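Local coordinates for putative aldo/keto reductase (Salmonella enterica subsp. enterica serovar Typhimurium, PDB 4R9O), which probably acts as an NADP-dependent oxidoreductase of the aldo/keto reductase family, built on a TIM-barrel fold, at residues S39-H44 / A65-A70; H76-L81 / L120-L125; R230-V235 / W288-K293. All coordinates share one frame; numbering follows the deposited sequence.

How the contacts relate
From the N terminus, contact 1 closes a loop that contains strand 51-53 and brings together helices 34-46 and 63-73 on the outside of the barrel. Contact 2 follows a few residues later; it encloses strand 82-90 and helix 106-119, and joins the loops that lead into the neighbouring strands 82-90 and 125-130. Contact 3, much further on, pairs helices 227-240 and 285-296 and encloses helices 245-254 and 269-276 with strand 261-264. The three follow in series, none nested or crossing. Contacts 1 and 2 nevertheless adjoin: I41 packs on L77, F67 on L120. Contact 3 stands apart, its centre about 40 Å from that of contact 2, on the opposite side of the chain's centre.

Contact 1 of 3, residues S39-H44 / A65-A70; sequences SFIEEH and AAFGEA
I41 meets F67 and A70 in a wholly apolar contact. The terminal methyl CD1 of I41 reaches the far end of the phenyl ring, lying 3.6 Å from F67 CE1 and equally close to CZ, and it approaches obliquely. It gets there because the isoleucine chain is extended (chi2 170°), which carries CD1 away from its own helix. The same methyl also meets A70 one turn further along, with I41 CD1 4.1 Å from A70 CB. F67 has CG anti to its backbone N (chi1 -161°), a setting that swings the ring toward helix 34-46 although its CB does not point that way.

These are neighbouring outer helices of the (beta/alpha)8 barrel. Helix 34-46 belongs to the beta-alpha-beta crossover between the parallel strands 16-23 and 51-53, and helix 63-73 to the next crossover, from 51-53 to 82-90.

Aromatic packing continues beyond the helix pair, where the F67 ring makes edge-to-face contacts with H54 and Y24. The F67 side chain is about 10 Å from that of Y58, the likely proton donor, so the contact is near, but not part of, the probable active site.

Polar bonds belong to the surroundings alone: the buried imidazole of H44, which takes no part across the helices, bonds through ND1 to V49 O and through NE2 to Y24 OH, and these two bonds fix the rotation of its ring.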
loop_
_atom_site.group_PDB
_atom_site.type_symbol
_atom_site.label_atom_id
_atom_site.label_comp_id
_atom_site.label_asym_id
_atom_site.label_seq_id
_atom_site.Cartn_x
_atom_site.Cartn_y
_atom_site.Cartn_z
ATOM N N SER C 39 -46.028 13.982 -8.301
ATOM C CA SER C 39 -46.245 14.570 -6.982
ATOM C C SER C 39 -44.935 14.763 -6.213
ATOM O O SER C 39 -44.743 15.794 -5.563
ATOM C CB SER C 39 -47.202 13.695 -6.170
ATOM O OG SER C 39 -48.391 13.475 -6.898
ATOM N N PHE C 40 -44.054 13.767 -6.287
ATOM C CA PHE C 40 -42.749 13.825 -5.621
ATOM C C PHE C 40 -41.876 14.955 -6.175
ATOM O O PHE C 40 -41.236 15.683 -5.417
ATOM C CB PHE C 40 -42.014 12.482 -5.753
ATOM C CG PHE C 40 -40.648 12.477 -5.127
ATOM C CD1 PHE C 40 -40.505 12.443 -3.749
ATOM C CD2 PHE C 40 -39.505 12.512 -5.916
ATOM C CE1 PHE C 40 -39.254 12.446 -3.165
ATOM C CE2 PHE C 40 -38.244 12.522 -5.343
ATOM C CZ PHE C 40 -38.110 12.486 -3.971
ATOM N N ILE C 41 -41.847 15.084 -7.497
ATOM C CA ILE C 41 -41.144 16.177 -8.158
ATOM C C ILE C 41 -41.707 17.520 -7.700
ATOM O O ILE C 41 -40.961 18.400 -7.283
ATOM C CB ILE C 41 -41.247 16.071 -9.698
ATOM C CG1 ILE C 41 -40.498 14.830 -10.198
ATOM C CG2 ILE C 41 -40.703 17.334 -10.363
ATOM C CD1 ILE C 41 -40.750 14.505 -11.656
ATOM N N GLU C 42 -43.030 17.666 -7.766
ATOM C CA GLU C 42 -43.687 18.889 -7.313
ATOM C C GLU C 42 -43.359 19.205 -5.860
ATOM O O GLU C 42 -43.250 20.369 -5.485
ATOM C CB GLU C 42 -45.210 18.780 -7.489
ATOM C CG GLU C 42 -45.656 18.838 -8.931
ATOM C CD GLU C 42 -47.156 18.727 -9.077
ATOM O OE1 GLU C 42 -47.815 18.293 -8.110
ATOM O OE2 GLU C 42 -47.669 19.073 -10.161
ATOM N N GLU C 43 -43.203 18.170 -5.039
ATOM C CA GLU C 43 -42.937 18.372 -3.618
ATOM C C GLU C 43 -41.507 18.849 -3.352
ATOM O O GLU C 43 -41.290 19.684 -2.470
ATOM C CB GLU C 43 -43.230 17.093 -2.826
ATOM C CG GLU C 43 -44.686 17.024 -2.335
ATOM C CD GLU C 43 -45.092 15.656 -1.807
ATOM O OE1 GLU C 43 -44.382 14.671 -2.085
ATOM O OE2 GLU C 43 -46.130 15.568 -1.115
ATOM N N HIS C 44 -40.520 18.347 -4.094
ATOM C CA HIS C 44 -39.170 18.820 -3.813
ATOM C C HIS C 44 -38.952 20.161 -4.522
ATOM O O HIS C 44 -38.172 20.997 -4.059
ATOM C CB HIS C 44 -38.091 17.756 -4.152
ATOM C CG HIS C 44 -37.846 17.496 -5.614
ATOM N ND1 HIS C 44 -37.388 18.458 -6.488
ATOM C CD2 HIS C 44 -37.895 16.341 -6.322
ATOM C CE1 HIS C 44 -37.210 17.918 -7.682
ATOM N NE2 HIS C 44 -37.505 16.632 -7.607
ATOM N N ALA C 65 -36.307 7.240 -18.835
ATOM C CA ALA C 65 -37.607 7.099 -19.475
ATOM C C ALA C 65 -38.744 7.166 -18.466
ATOM O O ALA C 65 -39.823 7.668 -18.774
ATOM C CB ALA C 65 -37.676 5.788 -20.256
ATOM N N ALA C 66 -38.519 6.624 -17.275
ATOM C CA ALA C 66 -39.531 6.691 -16.221
ATOM C C ALA C 66 -39.759 8.147 -15.816
ATOM O O ALA C 66 -40.889 8.569 -15.546
ATOM C CB ALA C 66 -39.121 5.859 -15.023
ATOM N N PHE C 67 -38.683 8.921 -15.805
ATOM C CA PHE C 67 -38.776 10.335 -15.476
ATOM C C PHE C 67 -39.531 11.107 -16.554
ATOM O O PHE C 67 -40.365 11.957 -16.248
ATOM C CB PHE C 67 -37.383 10.937 -15.284
ATOM C CG PHE C 67 -37.390 12.230 -14.528
ATOM C CD1 PHE C 67 -37.350 12.233 -13.140
ATOM C CD2 PHE C 67 -37.451 13.443 -15.200
ATOM C CE1 PHE C 67 -37.362 13.429 -12.432
ATOM C CE2 PHE C 67 -37.468 14.645 -14.493
ATOM C CZ PHE C 67 -37.416 14.635 -13.110
ATOM N N GLY C 68 -39.244 10.805 -17.814
ATOM C CA GLY C 68 -39.917 11.461 -18.923
ATOM C C GLY C 68 -41.412 11.197 -18.988
ATOM O O GLY C 68 -42.165 11.988 -19.552
ATOM N N GLU C 69 -41.854 10.079 -18.423
ATOM C CA GLU C 69 -43.283 9.794 -18.344
ATOM C C GLU C 69 -43.984 10.760 -17.402
ATOM O O GLU C 69 -45.123 11.153 -17.644
ATOM C CB GLU C 69 -43.527 8.360 -17.886
ATOM C CG GLU C 69 -43.118 7.305 -18.888
ATOM C CD GLU C 69 -43.285 5.899 -18.341
ATOM O OE1 GLU C 69 -43.502 5.754 -17.115
ATOM O OE2 GLU C 69 -43.218 4.938 -19.138
ATOM N N ALA C 70 -43.304 11.134 -16.321
ATOM C CA ALA C 70 -43.840 12.121 -15.389
ATOM C C ALA C 70 -43.875 13.498 -16.036
ATOM O O ALA C 70 -44.859 14.229 -15.909
ATOM C CB ALA C 70 -43.022 12.159 -14.106
#

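Contact 2 of 3, residues H76-L81 / L120-L125; sequences HLREKL and LATDYL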
loop_
_atom_site.group_PDB
_atom_site.type_symbol
_atom_site.label_atom_id
_atom_site.label_comp_id
_atom_site.label_asym_id
_atom_site.label_seq_id
_atom_site.Cartn_x
_atom_site.Cartn_y
_atom_site.Cartn_z
ATOM N N HIS C 76 -45.432 21.378 -17.687
ATOM C CA HIS C 76 -45.062 22.672 -17.128
ATOM C C HIS C 76 -43.858 22.553 -16.190
ATOM O O HIS C 76 -43.179 23.543 -15.920
ATOM C CB HIS C 76 -46.250 23.291 -16.385
ATOM C CG HIS C 76 -46.714 22.482 -15.214
ATOM N ND1 HIS C 76 -47.442 21.319 -15.353
ATOM C CD2 HIS C 76 -46.550 22.665 -13.882
ATOM C CE1 HIS C 76 -47.703 20.820 -14.158
ATOM N NE2 HIS C 76 -47.177 21.619 -13.249
ATOM N N LEU C 77 -43.597 21.341 -15.703
ATOM C CA LEU C 77 -42.518 21.110 -14.749
ATOM C C LEU C 77 -41.140 21.298 -15.376
ATOM O O LEU C 77 -40.200 21.725 -14.706
ATOM C CB LEU C 77 -42.599 19.702 -14.158
ATOM C CG LEU C 77 -43.826 19.307 -13.343
ATOM C CD1 LEU C 77 -43.545 18.002 -12.610
ATOM C CD2 LEU C 77 -44.227 20.411 -12.380
ATOM N N ARG C 78 -41.036 20.954 -16.658
ATOM C CA ARG C 78 -39.774 20.964 -17.394
ATOM C C ARG C 78 -38.982 22.258 -17.231
ATOM O O ARG C 78 -37.789 22.235 -16.917
ATOM C CB ARG C 78 -40.053 20.716 -18.881
ATOM C CG ARG C 78 -38.825 20.766 -19.779
ATOM C CD ARG C 78 -37.792 19.765 -19.342
ATOM N NE ARG C 78 -36.772 20.385 -18.515
ATOM C CZ ARG C 78 -35.572 20.753 -18.947
ATOM N NH1 ARG C 78 -34.720 21.317 -18.112
ATOM N NH2 ARG C 78 -35.226 20.551 -20.209
ATOM N N GLU C 79 -39.654 23.384 -17.451
ATOM C CA GLU C 79 -39.028 24.695 -17.376
ATOM C C GLU C 79 -38.553 25.025 -15.968
ATOM O O GLU C 79 -37.704 25.889 -15.781
ATOM C CB GLU C 79 -40.004 25.770 -17.839
ATOM C CG GLU C 79 -40.654 25.499 -19.175
ATOM C CD GLU C 79 -41.971 26.250 -19.326
ATOM O OE1 GLU C 79 -42.815 26.156 -18.407
ATOM O OE2 GLU C 79 -42.154 26.945 -20.350
ATOM N N LYS C 80 -39.110 24.335 -14.980
ATOM C CA LYS C 80 -38.812 24.633 -13.586
ATOM C C LYS C 80 -37.610 23.839 -13.079
ATOM O O LYS C 80 -37.128 24.068 -11.970
ATOM C CB LYS C 80 -40.035 24.346 -12.708
ATOM C CG LYS C 80 -41.297 25.095 -13.113
ATOM C CD LYS C 80 -42.423 24.829 -12.118
ATOM C CE LYS C 80 -43.710 25.576 -12.481
ATOM N NZ LYS C 80 -44.349 25.051 -13.721
ATOM N N LEU C 81 -37.131 22.908 -13.897
ATOM C CA LEU C 81 -36.039 22.026 -13.502
ATOM C C LEU C 81 -34.746 22.323 -14.252
ATOM O O LEU C 81 -34.764 22.805 -15.385
ATOM C CB LEU C 81 -36.416 20.564 -13.745
ATOM C CG LEU C 81 -37.689 19.993 -13.108
ATOM C CD1 LEU C 81 -38.197 18.788 -13.903
ATOM C CD2 LEU C 81 -37.404 19.608 -11.669
ATOM N N LEU C 120 -36.348 11.542 -21.646
ATOM C CA LEU C 120 -36.811 12.546 -20.694
ATOM C C LEU C 120 -37.968 13.380 -21.251
ATOM O O LEU C 120 -38.522 14.221 -20.546
ATOM C CB LEU C 120 -35.651 13.460 -20.289
ATOM C CG LEU C 120 -34.501 12.776 -19.535
ATOM C CD1 LEU C 120 -33.234 13.638 -19.500
ATOM C CD2 LEU C 120 -34.935 12.405 -18.118
ATOM N N ALA C 121 -38.312 13.141 -22.514
ATOM C CA ALA C 121 -39.369 13.870 -23.218
ATOM C C ALA C 121 -39.164 15.383 -23.159
ATOM O O ALA C 121 -40.072 16.132 -22.782
ATOM C CB ALA C 121 -40.749 13.495 -22.656
ATOM N N THR C 122 -37.970 15.825 -23.545
ATOM C CA THR C 122 -37.634 17.246 -23.555
ATOM C C THR C 122 -36.674 17.550 -24.710
ATOM O O THR C 122 -36.012 16.645 -25.222
ATOM C CB THR C 122 -37.001 17.690 -22.222
ATOM O OG1 THR C 122 -36.846 19.113 -22.218
ATOM C CG2 THR C 122 -35.634 17.032 -22.028
ATOM N N ASP C 123 -36.598 18.811 -25.128
ATOM C CA ASP C 123 -35.773 19.143 -26.287
ATOM C C ASP C 123 -34.412 19.716 -25.927
ATOM O O ASP C 123 -33.636 20.035 -26.821
ATOM C CB ASP C 123 -36.496 20.121 -27.212
ATOM C CG ASP C 123 -36.920 21.391 -26.511
ATOM O OD1 ASP C 123 -37.506 22.263 -27.189
ATOM O OD2 ASP C 123 -36.686 21.521 -25.290
ATOM N N TYR C 124 -34.117 19.855 -24.633
ATOM C CA TYR C 124 -32.773 20.267 -24.224
ATOM C C TYR C 124 -32.399 19.716 -22.854
ATOM O O TYR C 124 -33.268 19.460 -22.014
ATOM C CB TYR C 124 -32.643 21.796 -24.224
ATOM C CG TYR C 124 -33.289 22.472 -23.032
ATOM C CD1 TYR C 124 -32.540 22.825 -21.913
ATOM C CD2 TYR C 124 -34.652 22.749 -23.022
ATOM C CE1 TYR C 124 -33.138 23.436 -20.818
ATOM C CE2 TYR C 124 -35.252 23.355 -21.939
ATOM C CZ TYR C 124 -34.493 23.698 -20.840
ATOM O OH TYR C 124 -35.100 24.304 -19.763
ATOM N N LEU C 125 -31.095 19.530 -22.654
ATOM C CA LEU C 125 -30.528 19.170 -21.361
ATOM C C LEU C 125 -29.788 20.376 -20.827
ATOM O O LEU C 125 -29.144 21.092 -21.593
ATOM C CB LEU C 125 -29.564 17.978 -21.467
ATOM C CG LEU C 125 -29.999 16.720 -22.227
ATOM C CD1 LEU C 125 -28.798 15.801 -22.458
ATOM C CD2 LEU C 125 -31.115 15.969 -21.509
HETATM O O HOH W 1 -33.738 24.592 -17.507
#
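R78 reaches across to T122 and Y124, its side chain running past the T122 hydroxyl from CG to NH2, while only the guanidinium end also meets Y124. From CB the chain sets off with CG anti to the backbone N (chi1 177°), then bends at chi2 and chi3 round the threonine hydroxyl. R78 CD passes 3.1 Å from T122 OG1, and the two side chains cross at about a right angle. Beyond NE, R78 NH2 lies over one face of the Y124 ring, toward its rim, while R78 CZ is 4.1 Å from the Y124 centroid, an off-centre cation-pi contact; the guanidinium and ring planes are 33° apart.

Both segments lie in loops that lead into adjacent parallel strands of the barrel, 82-90 and 125-130, and A121 terminates helix 106-119 in a Schellman motif. The arginine therefore ties together two alpha-to-beta loops, away from the likely cofactor site.

At the tip, R78 NH2 donates a nearly straight bond of 3.0 Å to T122 OG1, which lies in the guanidinium plane (N-H...O 170°). A second bond, from R78 NH2 to Y124 O, is short at 2.9 Å but bent and weak. R78 NH1 donates to L81 O at 3.1 Å, and its salt bridge to D126 OD2 adds a full counter-charge. L81 O also accepts a bond from a water, which in turn accepts the Y124 hydroxyl at 2.7 Å from Y124 OH to the water oxygen.

Contact 3 of 3, residues R230-V235 / W288-K293; sequences RQELSV and WFRIRK
E232 and R290 both have first torsions well off the staggered positions (chi1 -141° and -110°). The glutamate chain then folds at chi2 and the arginine chain at chi3, which brings carboxylate and guanidinium together across the groove between the helices. The meeting is loose. OE2 of E232 lies 3.7 Å from R290 CD and makes a long salt bridge of 3.9 Å to R290 NH2, with the two flat groups almost perpendicular. R290 has a further salt bridge, from NH1 to E239.

One residue along on each helix, L233 CD2 presses on I291 CD1 at 3.4 Å, tighter than normal carbon contact, and the side chains cross at about a right angle. The segments run antiparallel at 169°, their axes 10.2 Å apart. These are probably the two extra helices of aldo/keto reductases, since 227-240 lies between strand 210-212 and helix 245-254, and 285-296 follows helix 269-276. L233 also touches L220, a likely NADP-binding residue, and T92 of the third subunit packs on E232.

E232 OE1, facing I291 CD1, is buried without a polar partner in the model. That apolar setting may favour protonation of the carboxylate, an effect the nearby R290 would oppose.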
loop_
_atom_site.group_PDB
_atom_site.type_symbol
_atom_site.label_atom_id
_atom_site.label_comp_id
_atom_site.label_asym_id
_atom_site.label_seq_id
_atom_site.Cartn_x
_atom_site.Cartn_y
_atom_site.Cartn_z
ATOM N N ARG C 230 -21.922 6.020 13.844
ATOM C CA ARG C 230 -23.252 6.581 13.711
ATOM C C ARG C 230 -23.692 7.247 15.014
ATOM O O ARG C 230 -24.348 8.286 15.012
ATOM C CB ARG C 230 -24.228 5.483 13.306
ATOM C CG ARG C 230 -25.660 5.907 13.352
ATOM C CD ARG C 230 -26.565 4.809 12.855
ATOM N NE ARG C 230 -27.959 5.149 13.100
ATOM C CZ ARG C 230 -28.972 4.331 12.864
ATOM N NH1 ARG C 230 -30.212 4.726 13.126
ATOM N NH2 ARG C 230 -28.743 3.117 12.375
ATOM N N GLN C 231 -23.276 6.654 16.126
ATOM C CA GLN C 231 -23.624 7.148 17.456
ATOM C C GLN C 231 -22.780 8.347 17.912
ATOM O O GLN C 231 -23.219 9.102 18.775
ATOM C CB GLN C 231 -23.546 6.006 18.474
ATOM C CG GLN C 231 -24.424 4.830 18.065
ATOM C CD GLN C 231 -24.303 3.623 18.969
ATOM O OE1 GLN C 231 -23.624 3.658 19.998
ATOM N NE2 GLN C 231 -24.963 2.532 18.582
ATOM N N GLU C 232 -21.605 8.551 17.320
ATOM C CA GLU C 232 -20.854 9.782 17.577
ATOM C C GLU C 232 -21.466 10.951 16.796
ATOM O O GLU C 232 -21.442 12.094 17.252
ATOM C CB GLU C 232 -19.374 9.622 17.221
ATOM C CG GLU C 232 -18.393 10.309 18.181
ATOM C CD GLU C 232 -18.269 11.809 17.949
ATOM O OE1 GLU C 232 -18.669 12.284 16.863
ATOM O OE2 GLU C 232 -17.760 12.511 18.853
ATOM N N LEU C 233 -22.016 10.663 15.621
ATOM C CA LEU C 233 -22.784 11.661 14.886
ATOM C C LEU C 233 -24.046 12.066 15.679
ATOM O O LEU C 233 -24.491 13.213 15.606
ATOM C CB LEU C 233 -23.166 11.132 13.498
ATOM C CG LEU C 233 -22.104 11.213 12.387
ATOM C CD1 LEU C 233 -22.381 10.194 11.268
ATOM C CD2 LEU C 233 -22.061 12.611 11.807
ATOM N N SER C 234 -24.603 11.129 16.443
ATOM C CA SER C 234 -25.801 11.403 17.239
ATOM C C SER C 234 -25.484 12.316 18.415
ATOM O O SER C 234 -26.334 13.091 18.850
ATOM C CB SER C 234 -26.432 10.108 17.754
ATOM O OG SER C 234 -26.981 9.357 16.691
ATOM N N VAL C 235 -24.262 12.213 18.929
ATOM C CA VAL C 235 -23.811 13.080 20.015
ATOM C C VAL C 235 -23.679 14.521 19.528
ATOM O O VAL C 235 -24.100 15.472 20.191
ATOM C CB VAL C 235 -22.457 12.610 20.589
ATOM C CG1 VAL C 235 -21.997 13.548 21.700
ATOM C CG2 VAL C 235 -22.563 11.179 21.097
ATOM N N TRP C 288 -16.506 19.548 13.144
ATOM C CA TRP C 288 -16.146 19.009 11.841
ATOM C C TRP C 288 -14.984 18.035 11.994
ATOM O O TRP C 288 -14.975 16.965 11.397
ATOM C CB TRP C 288 -15.778 20.130 10.858
ATOM C CG TRP C 288 -15.608 19.655 9.431
ATOM C CD1 TRP C 288 -16.560 19.650 8.453
ATOM C CD2 TRP C 288 -14.419 19.119 8.828
ATOM N NE1 TRP C 288 -16.047 19.137 7.286
ATOM C CE2 TRP C 288 -14.729 18.808 7.488
ATOM C CE3 TRP C 288 -13.121 18.872 9.291
ATOM C CZ2 TRP C 288 -13.795 18.257 6.605
ATOM C CZ3 TRP C 288 -12.189 18.339 8.413
ATOM C CH2 TRP C 288 -12.530 18.033 7.084
ATOM N N PHE C 289 -14.004 18.403 12.806
ATOM C CA PHE C 289 -12.810 17.577 12.937
ATOM C C PHE C 289 -13.073 16.336 13.785
ATOM O O PHE C 289 -12.518 15.262 13.518
ATOM C CB PHE C 289 -11.654 18.408 13.495
ATOM C CG PHE C 289 -10.929 19.193 12.429
ATOM C CD1 PHE C 289 -9.999 18.572 11.613
ATOM C CD2 PHE C 289 -11.203 20.536 12.223
ATOM C CE1 PHE C 289 -9.341 19.276 10.620
ATOM C CE2 PHE C 289 -10.537 21.250 11.232
ATOM C CZ PHE C 289 -9.610 20.619 10.435
ATOM N N ARG C 290 -13.945 16.479 14.775
ATOM C CA ARG C 290 -14.394 15.345 15.575
ATOM C C ARG C 290 -15.091 14.308 14.703
ATOM O O ARG C 290 -14.877 13.107 14.860
ATOM C CB ARG C 290 -15.347 15.792 16.681
ATOM C CG ARG C 290 -14.783 15.688 18.073
ATOM C CD ARG C 290 -15.917 15.678 19.093
ATOM N NE ARG C 290 -16.676 16.925 19.068
ATOM C CZ ARG C 290 -17.864 17.095 19.645
ATOM N NH1 ARG C 290 -18.471 18.271 19.569
ATOM N NH2 ARG C 290 -18.442 16.093 20.296
ATOM N N ILE C 291 -15.943 14.783 13.802
ATOM C CA ILE C 291 -16.566 13.926 12.798
ATOM C C ILE C 291 -15.541 13.214 11.921
ATOM O O ILE C 291 -15.591 11.996 11.762
ATOM C CB ILE C 291 -17.496 14.718 11.886
ATOM C CG1 ILE C 291 -18.677 15.215 12.693
ATOM C CG2 ILE C 291 -18.034 13.819 10.775
ATOM C CD1 ILE C 291 -19.364 14.075 13.321
ATOM N N ARG C 292 -14.628 13.985 11.344
ATOM C CA ARG C 292 -13.580 13.423 10.493
ATOM C C ARG C 292 -12.873 12.266 11.191
ATOM O O ARG C 292 -12.706 11.189 10.613
ATOM C CB ARG C 292 -12.565 14.501 10.103
ATOM C CG ARG C 292 -11.333 13.957 9.375
ATOM C CD ARG C 292 -10.271 15.027 9.212
ATOM N NE ARG C 292 -9.017 14.491 8.678
ATOM C CZ ARG C 292 -8.666 14.536 7.393
ATOM N NH1 ARG C 292 -9.475 15.095 6.500
ATOM N NH2 ARG C 292 -7.507 14.020 6.994
ATOM N N LYS C 293 -12.485 12.501 12.441
ATOM C CA LYS C 293 -11.687 11.559 13.213
ATOM C C LYS C 293 -12.489 10.333 13.646
ATOM O O LYS C 293 -11.974 9.217 13.660
ATOM C CB LYS C 293 -11.091 12.270 14.431
ATOM C CG LYS C 293 -10.109 13.374 14.038
ATOM C CD LYS C 293 -9.551 14.120 15.242
ATOM C CE LYS C 293 -8.499 15.145 14.805
ATOM N NZ LYS C 293 -7.887 15.852 15.954
#